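Local coordinates for protein terminal uridylyltransferase 1 (Trypanosoma brucei, PDB 5HZD) that adds uridines to the 3'-hydroxyl of guide RNAs, ribosomal RNAs and some mRNAs during mitochondrial RNA editing, using UTP, at residues I199-N204 with L265-Q270; I344-Q349 with F403-F408; H177-P182 with N282-L287. All coordinates share one frame; numbering follows the deposited sequence. Where two conformers were deposited one is given.

Interaction 1 of 3, residues I199-N204 with L265-Q270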
loop_
_atom_site.group_PDB
_atom_site.type_symbol
_atom_site.label_atom_id
_atom_site.label_comp_id
_atom_site.label_asym_id
_atom_site.label_seq_id
_atom_site.Cartn_x
_atom_site.Cartn_y
_atom_site.Cartn_z
ATOM N N ILE A 199 -11.252 -29.797 -3.922
ATOM C CA ILE A 199 -9.858 -30.192 -3.712
ATOM C C ILE A 199 -9.707 -31.689 -3.946
ATOM O O ILE A 199 -10.690 -32.428 -4.019
ATOM C CB ILE A 199 -9.382 -29.866 -2.278
ATOM C CG1 ILE A 199 -10.258 -30.603 -1.263
ATOM C CG2 ILE A 199 -9.404 -28.348 -2.026
ATOM C CD1 ILE A 199 -9.901 -30.311 0.183
ATOM N N ARG A 200 -8.467 -32.146 -4.044
ATOM C CA ARG A 200 -8.186 -33.535 -4.290
ATOM C C ARG A 200 -7.095 -33.993 -3.345
ATOM O O ARG A 200 -6.048 -33.356 -3.262
ATOM C CB ARG A 200 -7.639 -33.674 -5.695
ATOM C CG ARG A 200 -7.938 -34.985 -6.323
ATOM C CD ARG A 200 -8.871 -34.797 -7.513
ATOM N NE ARG A 200 -8.409 -33.738 -8.403
ATOM C CZ ARG A 200 -7.332 -33.823 -9.178
ATOM N NH1 ARG A 200 -6.584 -34.920 -9.175
ATOM N NH2 ARG A 200 -6.999 -32.801 -9.956
ATOM N N PHE A 201 -7.327 -35.104 -2.665
ATOM C CA PHE A 201 -6.254 -35.721 -1.908
ATOM C C PHE A 201 -5.692 -36.893 -2.706
ATOM O O PHE A 201 -6.432 -37.816 -3.033
ATOM C CB PHE A 201 -6.810 -36.239 -0.587
ATOM C CG PHE A 201 -7.318 -35.160 0.324
ATOM C CD1 PHE A 201 -8.621 -34.679 0.205
ATOM C CD2 PHE A 201 -6.499 -34.647 1.332
ATOM C CE1 PHE A 201 -9.078 -33.679 1.052
ATOM C CE2 PHE A 201 -6.957 -33.663 2.190
ATOM C CZ PHE A 201 -8.249 -33.171 2.050
ATOM N N ILE A 202 -4.383 -36.897 -2.997
ATOM C CA ILE A 202 -3.749 -38.063 -3.603
ATOM C C ILE A 202 -3.048 -38.846 -2.504
ATOM O O ILE A 202 -2.244 -38.270 -1.763
ATOM C CB ILE A 202 -2.690 -37.652 -4.649
ATOM C CG1 ILE A 202 -3.341 -36.782 -5.728
ATOM C CG2 ILE A 202 -2.000 -38.861 -5.235
ATOM C CD1 ILE A 202 -4.536 -37.391 -6.318
ATOM N N LEU A 203 -3.359 -40.128 -2.399
ATOM C CA LEU A 203 -2.766 -40.973 -1.367
ATOM C C LEU A 203 -1.626 -41.784 -1.939
ATOM O O LEU A 203 -1.629 -42.122 -3.129
ATOM C CB LEU A 203 -3.823 -41.934 -0.792
ATOM C CG LEU A 203 -4.878 -41.322 0.139
ATOM C CD1 LEU A 203 -5.851 -40.378 -0.596
ATOM C CD2 LEU A 203 -5.627 -42.449 0.835
ATOM N N ASN A 204 -0.667 -42.154 -1.091
ATOM C CA ASN A 204 0.464 -42.952 -1.560
ATOM C C ASN A 204 0.226 -44.463 -1.659
ATOM O O ASN A 204 1.139 -45.241 -1.951
ATOM C CB ASN A 204 1.725 -42.626 -0.732
ATOM C CG ASN A 204 1.615 -43.124 0.681
ATOM O OD1 ASN A 204 0.524 -43.486 1.128
ATOM N ND2 ASN A 204 2.729 -43.151 1.398
ATOM N N LEU A 265 0.442 -44.816 5.316
ATOM C CA LEU A 265 -0.434 -44.199 4.326
ATOM C C LEU A 265 -0.462 -42.694 4.519
ATOM O O LEU A 265 -0.745 -42.196 5.613
ATOM C CB LEU A 265 -1.835 -44.793 4.434
ATOM C CG LEU A 265 -2.856 -44.362 3.373
ATOM C CD1 LEU A 265 -2.424 -44.907 2.002
ATOM C CD2 LEU A 265 -4.185 -44.969 3.759
ATOM N N ARG A 266 -0.189 -41.952 3.451
ATOM C CA ARG A 266 -0.036 -40.506 3.543
ATOM C C ARG A 266 -0.819 -39.856 2.418
ATOM O O ARG A 266 -1.107 -40.518 1.409
ATOM C CB ARG A 266 1.436 -40.105 3.378
ATOM C CG ARG A 266 2.348 -40.732 4.407
ATOM C CD ARG A 266 2.253 -40.011 5.749
ATOM N NE ARG A 266 3.145 -40.667 6.706
ATOM C CZ ARG A 266 2.764 -41.616 7.554
ATOM N NH1 ARG A 266 1.492 -42.014 7.596
ATOM N NH2 ARG A 266 3.655 -42.165 8.368
ATOM N N THR A 267 -1.133 -38.586 2.596
ATOM C CA THR A 267 -1.854 -37.798 1.592
ATOM C C THR A 267 -1.107 -36.552 1.177
ATOM O O THR A 267 -0.301 -36.001 1.938
ATOM C CB THR A 267 -3.244 -37.326 2.092
ATOM O OG1 THR A 267 -3.093 -36.464 3.234
ATOM C CG2 THR A 267 -4.120 -38.490 2.470
ATOM N N LYS A 268 -1.371 -36.099 -0.046
ATOM C CA LYS A 268 -1.003 -34.750 -0.463
ATOM C C LYS A 268 -2.283 -34.136 -1.004
ATOM O O LYS A 268 -3.158 -34.875 -1.478
ATOM C CB LYS A 268 0.027 -34.807 -1.579
ATOM C CG LYS A 268 1.362 -35.425 -1.172
ATOM C CD LYS A 268 2.332 -35.425 -2.360
ATOM C CE LYS A 268 3.766 -35.188 -1.899
ATOM N NZ LYS A 268 4.168 -36.178 -0.872
ATOM N N VAL A 269 -2.405 -32.818 -0.919
ATOM C CA VAL A 269 -3.670 -32.170 -1.297
ATOM C C VAL A 269 -3.407 -30.903 -2.091
ATOM O O VAL A 269 -2.434 -30.176 -1.843
ATOM C CB VAL A 269 -4.526 -31.864 -0.046
ATOM C CG1 VAL A 269 -3.819 -30.837 0.830
ATOM C CG2 VAL A 269 -5.926 -31.332 -0.432
ATOM N N GLN A 270 -4.267 -30.635 -3.067
ATOM C CA GLN A 270 -4.213 -29.344 -3.740
ATOM C C GLN A 270 -5.572 -29.060 -4.357
ATOM O O GLN A 270 -6.438 -29.924 -4.345
ATOM C CB GLN A 270 -3.111 -29.336 -4.793
ATOM C CG GLN A 270 -3.285 -30.291 -5.932
ATOM C CD GLN A 270 -2.067 -30.249 -6.837
ATOM O OE1 GLN A 270 -0.934 -30.216 -6.350
ATOM N NE2 GLN A 270 -2.289 -30.213 -8.151
#

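Interaction 2 of 3, residues I344-Q349 with F403-F408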
loop_
_atom_site.group_PDB
_atom_site.type_symbol
_atom_site.label_atom_id
_atom_site.label_comp_id
_atom_site.label_asym_id
_atom_site.label_seq_id
_atom_site.Cartn_x
_atom_site.Cartn_y
_atom_site.Cartn_z
ATOM N N ILE A 344 -1.933 15.077 2.448
ATOM C CA ILE A 344 -2.719 15.287 3.673
ATOM C C ILE A 344 -2.253 16.535 4.432
ATOM O O ILE A 344 -3.079 17.286 4.959
ATOM C CB ILE A 344 -2.607 14.086 4.567
ATOM C CG1 ILE A 344 -3.366 12.943 3.895
ATOM C CG2 ILE A 344 -3.233 14.374 5.919
ATOM C CD1 ILE A 344 -3.048 11.571 4.515
ATOM N N TYR A 345 -0.937 16.761 4.484
ATOM C CA TYR A 345 -0.427 17.955 5.177
ATOM C C TYR A 345 -0.993 19.208 4.531
ATOM O O TYR A 345 -1.428 20.132 5.226
ATOM C CB TYR A 345 1.106 17.990 5.146
ATOM C CG TYR A 345 1.704 19.245 5.716
ATOM C CD1 TYR A 345 1.815 19.418 7.088
ATOM C CD2 TYR A 345 2.159 20.255 4.859
ATOM C CE1 TYR A 345 2.386 20.611 7.627
ATOM C CE2 TYR A 345 2.730 21.415 5.374
ATOM C CZ TYR A 345 2.828 21.580 6.745
ATOM O OH TYR A 345 3.367 22.737 7.263
ATOM N N TYR A 346 -1.001 19.232 3.204
ATOM C CA TYR A 346 -1.640 20.337 2.475
ATOM C C TYR A 346 -3.124 20.472 2.849
ATOM O O TYR A 346 -3.613 21.584 3.125
ATOM C CB TYR A 346 -1.447 20.130 0.973
ATOM C CG TYR A 346 -2.452 20.853 0.107
ATOM C CD1 TYR A 346 -2.384 22.231 -0.077
ATOM C CD2 TYR A 346 -3.450 20.144 -0.530
ATOM C CE1 TYR A 346 -3.284 22.885 -0.909
ATOM C CE2 TYR A 346 -4.370 20.777 -1.344
ATOM C CZ TYR A 346 -4.295 22.149 -1.509
ATOM O OH TYR A 346 -5.200 22.778 -2.347
ATOM N N LEU A 347 -3.865 19.365 2.851
ATOM C CA LEU A 347 -5.274 19.422 3.214
ATOM C C LEU A 347 -5.472 19.977 4.611
ATOM O O LEU A 347 -6.424 20.739 4.838
ATOM C CB LEU A 347 -5.940 18.025 3.119
ATOM C CG LEU A 347 -5.962 17.401 1.715
ATOM C CD1 LEU A 347 -6.597 15.998 1.779
ATOM C CD2 LEU A 347 -6.707 18.320 0.703
ATOM N N VAL A 348 -4.617 19.591 5.562
ATOM C CA VAL A 348 -4.782 20.067 6.924
ATOM C C VAL A 348 -4.455 21.542 6.985
ATOM O O VAL A 348 -5.207 22.329 7.571
ATOM C CB VAL A 348 -3.849 19.313 7.881
ATOM C CG1 VAL A 348 -3.803 20.030 9.261
ATOM C CG2 VAL A 348 -4.278 17.862 8.023
ATOM N N GLN A 349 -3.345 21.947 6.360
ATOM C CA GLN A 349 -2.872 23.335 6.512
ATOM C C GLN A 349 -3.837 24.304 5.868
ATOM O O GLN A 349 -3.989 25.444 6.330
ATOM C CB GLN A 349 -1.451 23.517 5.964
ATOM C CG GLN A 349 -0.414 22.791 6.765
ATOM C CD GLN A 349 -0.385 23.223 8.209
ATOM O OE1 GLN A 349 -0.396 24.419 8.502
ATOM N NE2 GLN A 349 -0.339 22.256 9.131
ATOM N N PHE A 403 -0.303 21.751 -6.002
ATOM C CA PHE A 403 0.900 22.086 -6.772
ATOM C C PHE A 403 1.290 23.535 -6.525
ATOM O O PHE A 403 2.475 23.848 -6.422
ATOM C CB PHE A 403 0.686 21.796 -8.262
ATOM C CG PHE A 403 0.710 20.334 -8.573
ATOM C CD1 PHE A 403 1.920 19.652 -8.595
ATOM C CD2 PHE A 403 -0.466 19.623 -8.809
ATOM C CE1 PHE A 403 1.946 18.288 -8.883
ATOM C CE2 PHE A 403 -0.432 18.270 -9.081
ATOM C CZ PHE A 403 0.769 17.599 -9.126
ATOM N N TYR A 404 0.310 24.434 -6.407
ATOM C CA TYR A 404 0.655 25.803 -6.038
ATOM C C TYR A 404 1.294 25.913 -4.640
ATOM O O TYR A 404 2.311 26.622 -4.472
ATOM C CB TYR A 404 -0.567 26.728 -6.167
ATOM C CG TYR A 404 -0.223 28.187 -5.959
ATOM C CD1 TYR A 404 0.247 28.960 -7.007
ATOM C CD2 TYR A 404 -0.358 28.768 -4.704
ATOM C CE1 TYR A 404 0.572 30.302 -6.800
ATOM C CE2 TYR A 404 -0.034 30.083 -4.488
ATOM C CZ TYR A 404 0.413 30.843 -5.541
ATOM O OH TYR A 404 0.737 32.165 -5.317
ATOM N N PHE A 405 0.710 25.226 -3.655
ATOM C CA PHE A 405 1.215 25.248 -2.278
ATOM C C PHE A 405 2.675 24.819 -2.238
ATOM O O PHE A 405 3.518 25.498 -1.625
ATOM C CB PHE A 405 0.343 24.325 -1.418
ATOM C CG PHE A 405 0.750 24.278 0.025
ATOM C CD1 PHE A 405 0.486 25.340 0.874
ATOM C CD2 PHE A 405 1.403 23.171 0.535
ATOM C CE1 PHE A 405 0.874 25.317 2.237
ATOM C CE2 PHE A 405 1.784 23.123 1.903
ATOM C CZ PHE A 405 1.514 24.185 2.749
ATOM N N TYR A 406 2.997 23.725 -2.920
ATOM C CA TYR A 406 4.366 23.235 -2.820
ATOM C C TYR A 406 5.329 23.945 -3.739
ATOM O O TYR A 406 6.546 23.850 -3.557
ATOM C CB TYR A 406 4.413 21.714 -2.966
ATOM C CG TYR A 406 3.880 21.039 -1.719
ATOM C CD1 TYR A 406 4.527 21.208 -0.492
ATOM C CD2 TYR A 406 2.719 20.252 -1.765
ATOM C CE1 TYR A 406 4.048 20.602 0.666
ATOM C CE2 TYR A 406 2.235 19.623 -0.597
ATOM C CZ TYR A 406 2.907 19.812 0.600
ATOM O OH TYR A 406 2.448 19.220 1.749
ATOM N N SER A 407 4.805 24.662 -4.726
ATOM C CA SER A 407 5.691 25.427 -5.588
ATOM C C SER A 407 5.998 26.829 -5.031
ATOM O O SER A 407 7.096 27.344 -5.241
ATOM C CB SER A 407 5.093 25.535 -7.017
ATOM O OG SER A 407 4.992 24.274 -7.691
ATOM N N PHE A 408 5.061 27.434 -4.294
ATOM C CA PHE A 408 5.198 28.850 -3.887
ATOM C C PHE A 408 4.959 29.182 -2.429
ATOM O O PHE A 408 5.431 30.214 -1.948
ATOM C CB PHE A 408 4.294 29.760 -4.745
ATOM C CG PHE A 408 4.708 29.824 -6.175
ATOM C CD1 PHE A 408 5.885 30.451 -6.535
ATOM C CD2 PHE A 408 3.941 29.228 -7.164
ATOM C CE1 PHE A 408 6.294 30.488 -7.865
ATOM C CE2 PHE A 408 4.329 29.261 -8.480
ATOM C CZ PHE A 408 5.510 29.894 -8.843
#

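Interaction 3 of 3, residues H177-P182 with N282-L287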
loop_
_atom_site.group_PDB
_atom_site.type_symbol
_atom_site.label_atom_id
_atom_site.label_comp_id
_atom_site.label_asym_id
_atom_site.label_seq_id
_atom_site.Cartn_x
_atom_site.Cartn_y
_atom_site.Cartn_z
ATOM N N HIS A 177 3.905 -13.260 -3.118
ATOM C CA HIS A 177 3.227 -14.156 -4.030
ATOM C C HIS A 177 2.900 -13.439 -5.327
ATOM O O HIS A 177 2.290 -12.360 -5.322
ATOM C CB HIS A 177 1.937 -14.704 -3.384
ATOM C CG HIS A 177 1.126 -15.531 -4.330
ATOM N ND1 HIS A 177 -0.016 -15.056 -4.944
ATOM C CD2 HIS A 177 1.343 -16.771 -4.841
ATOM C CE1 HIS A 177 -0.497 -15.996 -5.743
ATOM N NE2 HIS A 177 0.321 -17.034 -5.714
ATOM N N HIS A 178 3.362 -14.006 -6.435
ATOM C CA HIS A 178 3.145 -13.429 -7.760
ATOM C C HIS A 178 2.115 -14.283 -8.498
ATOM O O HIS A 178 2.405 -15.402 -8.906
ATOM C CB HIS A 178 4.451 -13.461 -8.565
ATOM C CG HIS A 178 5.621 -12.836 -7.882
ATOM N ND1 HIS A 178 5.916 -11.494 -7.996
ATOM C CD2 HIS A 178 6.594 -13.374 -7.104
ATOM C CE1 HIS A 178 7.010 -11.225 -7.300
ATOM N NE2 HIS A 178 7.447 -12.351 -6.760
ATOM N N ALA A 179 0.915 -13.748 -8.702
ATOM C CA ALA A 179 -0.138 -14.524 -9.353
ATOM C C ALA A 179 0.083 -14.669 -10.831
ATOM O O ALA A 179 0.453 -13.710 -11.508
ATOM C CB ALA A 179 -1.500 -13.878 -9.125
ATOM N N SER A 180 -0.162 -15.868 -11.334
ATOM C CA SER A 180 -0.151 -16.105 -12.772
ATOM C C SER A 180 -1.385 -15.467 -13.407
ATOM O O SER A 180 -2.403 -15.254 -12.745
ATOM C CB SER A 180 -0.143 -17.602 -13.062
ATOM O OG SER A 180 1.018 -18.208 -12.528
ATOM N N SER A 181 -1.303 -15.146 -14.686
ATOM C CA SER A 181 -2.488 -14.638 -15.370
ATOM C C SER A 181 -2.989 -15.742 -16.273
ATOM O O SER A 181 -2.199 -16.394 -16.948
ATOM C CB SER A 181 -2.185 -13.357 -16.154
ATOM O OG SER A 181 -1.129 -13.556 -17.073
ATOM N N PRO A 182 -4.307 -15.978 -16.268
ATOM C CA PRO A 182 -4.892 -17.104 -17.005
ATOM C C PRO A 182 -4.821 -16.908 -18.519
ATOM O O PRO A 182 -4.234 -17.747 -19.207
ATOM C CB PRO A 182 -6.356 -17.106 -16.541
ATOM C CG PRO A 182 -6.394 -16.220 -15.319
ATOM C CD PRO A 182 -5.328 -15.200 -15.548
ATOM N N ASN A 282 -4.979 -16.346 -6.524
ATOM C CA ASN A 282 -5.189 -15.542 -7.709
ATOM C C ASN A 282 -4.768 -14.089 -7.546
ATOM O O ASN A 282 -4.893 -13.297 -8.482
ATOM C CB ASN A 282 -6.674 -15.571 -8.070
ATOM C CG ASN A 282 -7.178 -16.971 -8.329
ATOM O OD1 ASN A 282 -6.429 -17.837 -8.780
ATOM N ND2 ASN A 282 -8.462 -17.204 -8.059
ATOM N N ILE A 283 -4.292 -13.725 -6.363
ATOM C CA ILE A 283 -3.958 -12.352 -6.083
ATOM C C ILE A 283 -2.480 -12.165 -5.747
ATOM O O ILE A 283 -1.866 -13.010 -5.096
ATOM C CB ILE A 283 -4.837 -11.797 -4.940
ATOM C CG1 ILE A 283 -4.596 -12.539 -3.646
ATOM C CG2 ILE A 283 -6.321 -11.819 -5.323
ATOM C CD1 ILE A 283 -5.256 -11.832 -2.476
ATOM N N ASP A 284 -1.911 -11.047 -6.179
ATOM C CA ASP A 284 -0.566 -10.678 -5.767
ATOM C C ASP A 284 -0.619 -10.208 -4.334
ATOM O O ASP A 284 -1.483 -9.389 -3.981
ATOM C CB ASP A 284 -0.032 -9.500 -6.608
ATOM C CG ASP A 284 0.251 -9.855 -8.058
ATOM O OD1 ASP A 284 0.662 -10.978 -8.374
ATOM O OD2 ASP A 284 0.091 -8.952 -8.909
ATOM N N PHE A 285 0.286 -10.705 -3.500
ATOM C CA PHE A 285 0.360 -10.253 -2.101
ATOM C C PHE A 285 1.743 -10.314 -1.521
ATOM O O PHE A 285 2.602 -11.068 -2.007
ATOM C CB PHE A 285 -0.668 -11.004 -1.196
ATOM C CG PHE A 285 -0.405 -12.494 -1.002
ATOM C CD1 PHE A 285 0.552 -12.943 -0.077
ATOM C CD2 PHE A 285 -1.153 -13.438 -1.699
ATOM C CE1 PHE A 285 0.781 -14.306 0.131
ATOM C CE2 PHE A 285 -0.951 -14.801 -1.467
ATOM C CZ PHE A 285 0.032 -15.230 -0.576
ATOM N N ASP A 286 1.978 -9.454 -0.523
ATOM C CA ASP A 286 3.191 -9.518 0.286
ATOM C C ASP A 286 2.743 -9.891 1.691
ATOM O O ASP A 286 1.851 -9.243 2.256
ATOM C CB ASP A 286 3.904 -8.170 0.389
ATOM C CG ASP A 286 4.540 -7.727 -0.920
ATOM O OD1 ASP A 286 4.589 -8.513 -1.901
ATOM O OD2 ASP A 286 5.000 -6.562 -0.950
ATOM N N LEU A 287 3.370 -10.920 2.252
ATOM C CA LEU A 287 3.074 -11.397 3.606
ATOM C C LEU A 287 4.235 -11.041 4.543
ATOM O O LEU A 287 5.377 -11.399 4.303
ATOM C CB LEU A 287 2.820 -12.915 3.534
ATOM C CG LEU A 287 2.372 -13.658 4.790
ATOM C CD1 LEU A 287 1.889 -15.029 4.408
ATOM C CD2 LEU A 287 3.502 -13.774 5.815
HETATM O O HOH W 1 1.031 -11.026 -11.052
#

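Interaction 1 of 3, residues I199-N204 with L265-Q270
R200 and I202 pair with Q270 and K268 as the hydrogen-bonded positions of two antiparallel strands, whose short axes run at 157° and come within 4.5 Å. F201-V269 between them and L203-T267 beyond I202-K268 are the non-hydrogen-bonded pairs. The bonds are tighter at the I202 end, I202 N to K268 O being 2.8 Å, than at the other, where Q270 N to R200 O stretches to 3.3 Å. Past the strand end N204 carries on the pattern: its N donates to R266 O, and its side-chain OD1 takes R266 N at 2.9 Å, the N-H coming from above the amide plane. With chi1 69°, CG of N204 lies between its own N and C; ND2 bonds S264 O. On the face of F201 and L203, V269 CG2 sits over the F201 ring, 3.8 Å from its centroid, in a CH-pi contact displaced toward the rim. L203 CG touches T267 CG2 at 3.7 Å, and L203 CD2 meets L265 CD2. L215 and V219 of helix 209-223 pack against F201. Strand 267-271 thus borders a four-stranded antiparallel sheet away from the annotated sites, joined to strand 198-203 by main-chain bonds, with mostly apolar packing on the face of F201, L203 and V269, while R200, whose NH2 bonds A272 O, K268, Q270 and the exposed I202 line the more exposed face.

Interaction 2 of 3, residues I344-Q349 with F403-F408
Y345 and Y346 of helix 336-349 meet F405 and Y406 of helix 385-409 in a cluster of four aromatic side chains; no hydrogen bond joins residues 344-349 to 403-408. Y345 CE2 lies in the plane of the F405 ring, at its edge, 4.0 Å from F405 CE2, and the two side chains cross at about a right angle. Y406 OH comes to the edge of the Y345 ring, 3.3 Å from CD2. Y346 and F405 pass alongside with reversed directions, Y346 CD1 resting 3.7 Å from F405 CB and their rings inclined at 49°. The CB of Y346 touches Y406 CE2 at 4.0 Å. These are two helices of a nucleotidyltransferase of the DNA polymerase type-B-like family, the second within its Cid1-like poly(A) polymerase region; the segments run at 94° with axes 10.8 Å apart, a separation bridged by the long aromatic side chains. F405 CG stands anti to its backbone N (chi1 -179°), on a CB already directed at the facing helix. Within each helix, neighbours pack on the rings: F405 CD2 lies 3.5 Å above the centre of the Y406 ring, and Q349 CG covers one face of Y345 toward the rim. Farther out, the Y406 hydroxyl is hydrogen-bonded to M342 O, earlier in the facing helix, and W412 NE1 bonds Y406 O. I417 packs on both Y345 and Y406, and F402 meets the Y406 ring edge-to-face. The Y345 side chain is about 11 Å from that of Y337, a UTP-binding residue.

Interaction 3 of 3, residues H177-P182 with N282-L287
H177 and F285 form an antiparallel hydrogen-bonded pair in the five-stranded mixed sheet of the nucleotidyltransferase palm, where strand 174-177 ends beside strand 285-288. H177 N donates to F285 O at 2.8 Å, almost straight at 176°, and F285 N returns a longer bond to H177 O. The dense part lies on the side of these two side chains. H177 CB stands over the centre of the F285 ring, 3.5 Å from its centroid, in a CH-pi contact, whereas the imidazole is slid well off that ring with the planes 24° apart. CG of H177 stands anti to the backbone N (chi1 174°), and ring atom ND1 donates to I283 O at 2.8 Å with the oxygen in the ring plane, which fixes the ring's rotation and its ND1 hydrogen. F159 and F126 flank the pair, edge-to-face with H177 and F285 respectively. Beyond H177 the chains lose strand pairing and the contact thins toward solvent. D284 leans across and takes A179 N on OD1 at 2.8 Å, nearly along the C-O axis, while A179 CB touches N282 O. The D284 side chain also lies about 3 Å from that of D123, a predicted ligand of the catalytic magnesium; D286, two residues after D284, is probably important for catalysis and is salt-bridged to K176. On this open side a water donates both to A179 O at 2.8 Å and to D284 OD1 at 2.7 Å.

Along the chain, the first half of interaction 3 (177-182) comes first, at the end of strand 174-177. The chain then leaves the palm, and strand 198-203 opens interaction 1, which closes at 265-270 after two further strands and two helices, pairing strands 198-203 and 267-271 of the separate four-stranded antiparallel sheet. Only afterwards does strand 285-288 return to the palm and close interaction 3, so interaction 1 nests within that excursion; the two centres are 24 Å apart. Interaction 2 follows in series, joining helices 336-349 and 385-409 on the opposite side of the chain's centre, its centre 36 Å from that of interaction 3. None of the three crosses or touches another.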